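Local coordinates for DyP (Bjerkandera adusta, PDB 3VXJ), which probably acts as a heme-dependent peroxidase that oxidises dyes and, in this crystal, holds 2,6-dimethoxyphenol, at residues D87-D92 against G425-L430. Numbering follows the deposited sequence.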
loop_
_atom_site.group_PDB
_atom_site.type_symbol
_atom_site.label_atom_id
_atom_site.label_comp_id
_atom_site.label_asym_id
_atom_site.label_seq_id
_atom_site.Cartn_x
_atom_site.Cartn_y
_atom_site.Cartn_z
ATOM N N ASP A 87 0.291 -20.174 0.484
ATOM C CA ASP A 87 0.093 -19.110 -0.496
ATOM C C ASP A 87 0.747 -19.464 -1.832
ATOM O O ASP A 87 1.865 -19.955 -1.855
ATOM C CB ASP A 87 0.633 -17.781 0.036
ATOM C CG ASP A 87 0.309 -16.629 -0.888
ATOM O OD1 ASP A 87 -0.797 -16.056 -0.766
ATOM O OD2 ASP A 87 1.149 -16.317 -1.753
ATOM N N ALA A 88 0.051 -19.191 -2.934
ATOM C CA ALA A 88 0.534 -19.555 -4.262
ATOM C C ALA A 88 1.724 -18.721 -4.750
ATOM O O ALA A 88 2.537 -19.208 -5.540
ATOM C CB ALA A 88 -0.599 -19.485 -5.273
ATOM N N GLN A 89 1.823 -17.469 -4.293
ATOM C CA GLN A 89 2.859 -16.558 -4.795
ATOM C C GLN A 89 4.067 -16.409 -3.879
ATOM O O GLN A 89 5.183 -16.183 -4.349
ATOM C CB GLN A 89 2.279 -15.175 -5.080
ATOM C CG GLN A 89 1.559 -15.088 -6.406
ATOM C CD GLN A 89 0.141 -15.586 -6.325
ATOM O OE1 GLN A 89 -0.558 -15.309 -5.357
ATOM N NE2 GLN A 89 -0.303 -16.305 -7.348
ATOM N N PHE A 90 3.854 -16.505 -2.570
ATOM C CA PHE A 90 4.938 -16.319 -1.610
ATOM C C PHE A 90 6.186 -17.179 -1.905
ATOM O O PHE A 90 7.298 -16.659 -1.839
ATOM C CB PHE A 90 4.402 -16.549 -0.194
ATOM C CG PHE A 90 5.436 -16.443 0.891
ATOM C CD1 PHE A 90 5.919 -15.197 1.309
ATOM C CD2 PHE A 90 5.891 -17.591 1.535
ATOM C CE1 PHE A 90 6.856 -15.105 2.341
ATOM C CE2 PHE A 90 6.823 -17.514 2.557
ATOM C CZ PHE A 90 7.304 -16.263 2.969
ATOM N N PRO A 91 6.016 -18.480 -2.249
ATOM C CA PRO A 91 7.226 -19.300 -2.354
ATOM C C PRO A 91 8.213 -18.853 -3.427
ATOM O O PRO A 91 9.419 -18.948 -3.208
ATOM C CB PRO A 91 6.676 -20.698 -2.656
ATOM C CG PRO A 91 5.323 -20.700 -2.001
ATOM C CD PRO A 91 4.803 -19.318 -2.311
ATOM N N ASP A 92 7.726 -18.377 -4.571
ATOM C CA ASP A 92 8.642 -18.020 -5.658
ATOM C C ASP A 92 9.204 -16.612 -5.541
ATOM O O ASP A 92 10.157 -16.269 -6.249
ATOM C CB ASP A 92 7.991 -18.204 -7.028
ATOM C CG ASP A 92 7.769 -19.661 -7.388
ATOM O OD1 ASP A 92 8.385 -20.549 -6.758
ATOM O OD2 ASP A 92 6.980 -19.907 -8.322
ATOM N N GLY A 425 10.471 -5.116 -5.261
ATOM C CA GLY A 425 9.481 -5.474 -4.266
ATOM C C GLY A 425 9.681 -6.906 -3.840
ATOM O O GLY A 425 10.484 -7.637 -4.430
ATOM N N GLU A 426 8.948 -7.309 -2.811
ATOM C CA GLU A 426 9.019 -8.673 -2.330
ATOM C C GLU A 426 7.740 -9.043 -1.599
ATOM O O GLU A 426 6.983 -8.170 -1.147
ATOM C CB GLU A 426 10.270 -8.879 -1.445
ATOM C CG GLU A 426 10.587 -10.332 -1.071
ATOM C CD GLU A 426 10.643 -11.243 -2.290
ATOM O OE1 GLU A 426 11.763 -11.488 -2.809
ATOM O OE2 GLU A 426 9.567 -11.697 -2.739
ATOM N N TYR A 427 7.505 -10.346 -1.498
ATOM C CA TYR A 427 6.417 -10.898 -0.709
ATOM C C TYR A 427 6.995 -11.450 0.587
ATOM O O TYR A 427 7.893 -12.305 0.557
ATOM C CB TYR A 427 5.722 -12.016 -1.498
ATOM C CG TYR A 427 5.035 -11.607 -2.789
ATOM C CD1 TYR A 427 4.263 -10.440 -2.863
ATOM C CD2 TYR A 427 5.139 -12.403 -3.927
ATOM C CE1 TYR A 427 3.622 -10.074 -4.049
ATOM C CE2 TYR A 427 4.493 -12.051 -5.112
ATOM C CZ TYR A 427 3.737 -10.886 -5.158
ATOM O OH TYR A 427 3.110 -10.528 -6.318
ATOM N N PHE A 428 6.484 -10.947 1.712
ATOM C CA PHE A 428 6.949 -11.329 3.049
ATOM C C PHE A 428 5.819 -11.943 3.856
ATOM O O PHE A 428 4.649 -11.642 3.638
ATOM C CB PHE A 428 7.493 -10.119 3.835
ATOM C CG PHE A 428 8.672 -9.465 3.198
ATOM C CD1 PHE A 428 9.941 -10.034 3.302
ATOM C CD2 PHE A 428 8.526 -8.277 2.489
ATOM C CE1 PHE A 428 11.045 -9.432 2.704
ATOM C CE2 PHE A 428 9.626 -7.662 1.898
ATOM C CZ PHE A 428 10.882 -8.233 2.011
ATOM N N PHE A 429 6.180 -12.786 4.812
ATOM C CA PHE A 429 5.232 -13.228 5.823
ATOM C C PHE A 429 5.642 -12.668 7.178
ATOM O O PHE A 429 6.789 -12.849 7.609
ATOM C CB PHE A 429 5.151 -14.758 5.878
ATOM C CG PHE A 429 4.188 -15.264 6.909
ATOM C CD1 PHE A 429 2.821 -15.113 6.730
ATOM C CD2 PHE A 429 4.651 -15.832 8.098
ATOM C CE1 PHE A 429 1.913 -15.564 7.689
ATOM C CE2 PHE A 429 3.748 -16.292 9.067
ATOM C CZ PHE A 429 2.385 -16.142 8.868
ATOM N N LEU A 430 4.697 -12.001 7.841
ATOM C CA LEU A 430 4.907 -11.495 9.199
ATOM C C LEU A 430 4.212 -12.424 10.176
ATOM O O LEU A 430 2.987 -12.433 10.254
ATOM C CB LEU A 430 4.355 -10.075 9.357
ATOM C CG LEU A 430 5.204 -8.921 8.827
ATOM C CD1 LEU A 430 5.261 -8.909 7.303
ATOM C CD2 LEU A 430 4.662 -7.613 9.351
HETATM O O HOH W 1 8.959 -14.742 -0.667
#
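Phe90 brings its ring up to the backbone of residues 427-429 in strand 420-430, with Phe428 CA at the ring edge, in plane. Its CG is anti to the backbone N (chi1 178°), which carries the ring to the strand. CE1 comes within 3.5 Å of both Tyr427 O and Phe429 N. The ring tip, CZ, lies 3.9 Å from Phe429 CB, and the two side chains cross at about a right angle. Phe217 of the neighbouring strand also meets both rings. This is the tight, buried part. Polar joining is indirect: one water donates to Phe90 O (2.8 Å) and to Tyr427 O (2.9 Å). An alanine at Phe90 would probably open a gap beside the strand and leave Phe429 CB without that ring. The Gln89 side is looser and partly exposed. There CB touches Tyr427 CE2 at 3.8 Å, and the bent chain leads its amide away. Tyr427 OH is hydrogen-bonded to Asp97 OD2. Asp87 OD2 fixes the turn, accepting from Gln89 N above the carboxylate plane and from Phe90 N at 2.8 Å. This Asx turn presents Phe90 from the N-terminal ferredoxin-like domain to an outer strand of the second sheet, inter-domain packing of the DyP fold.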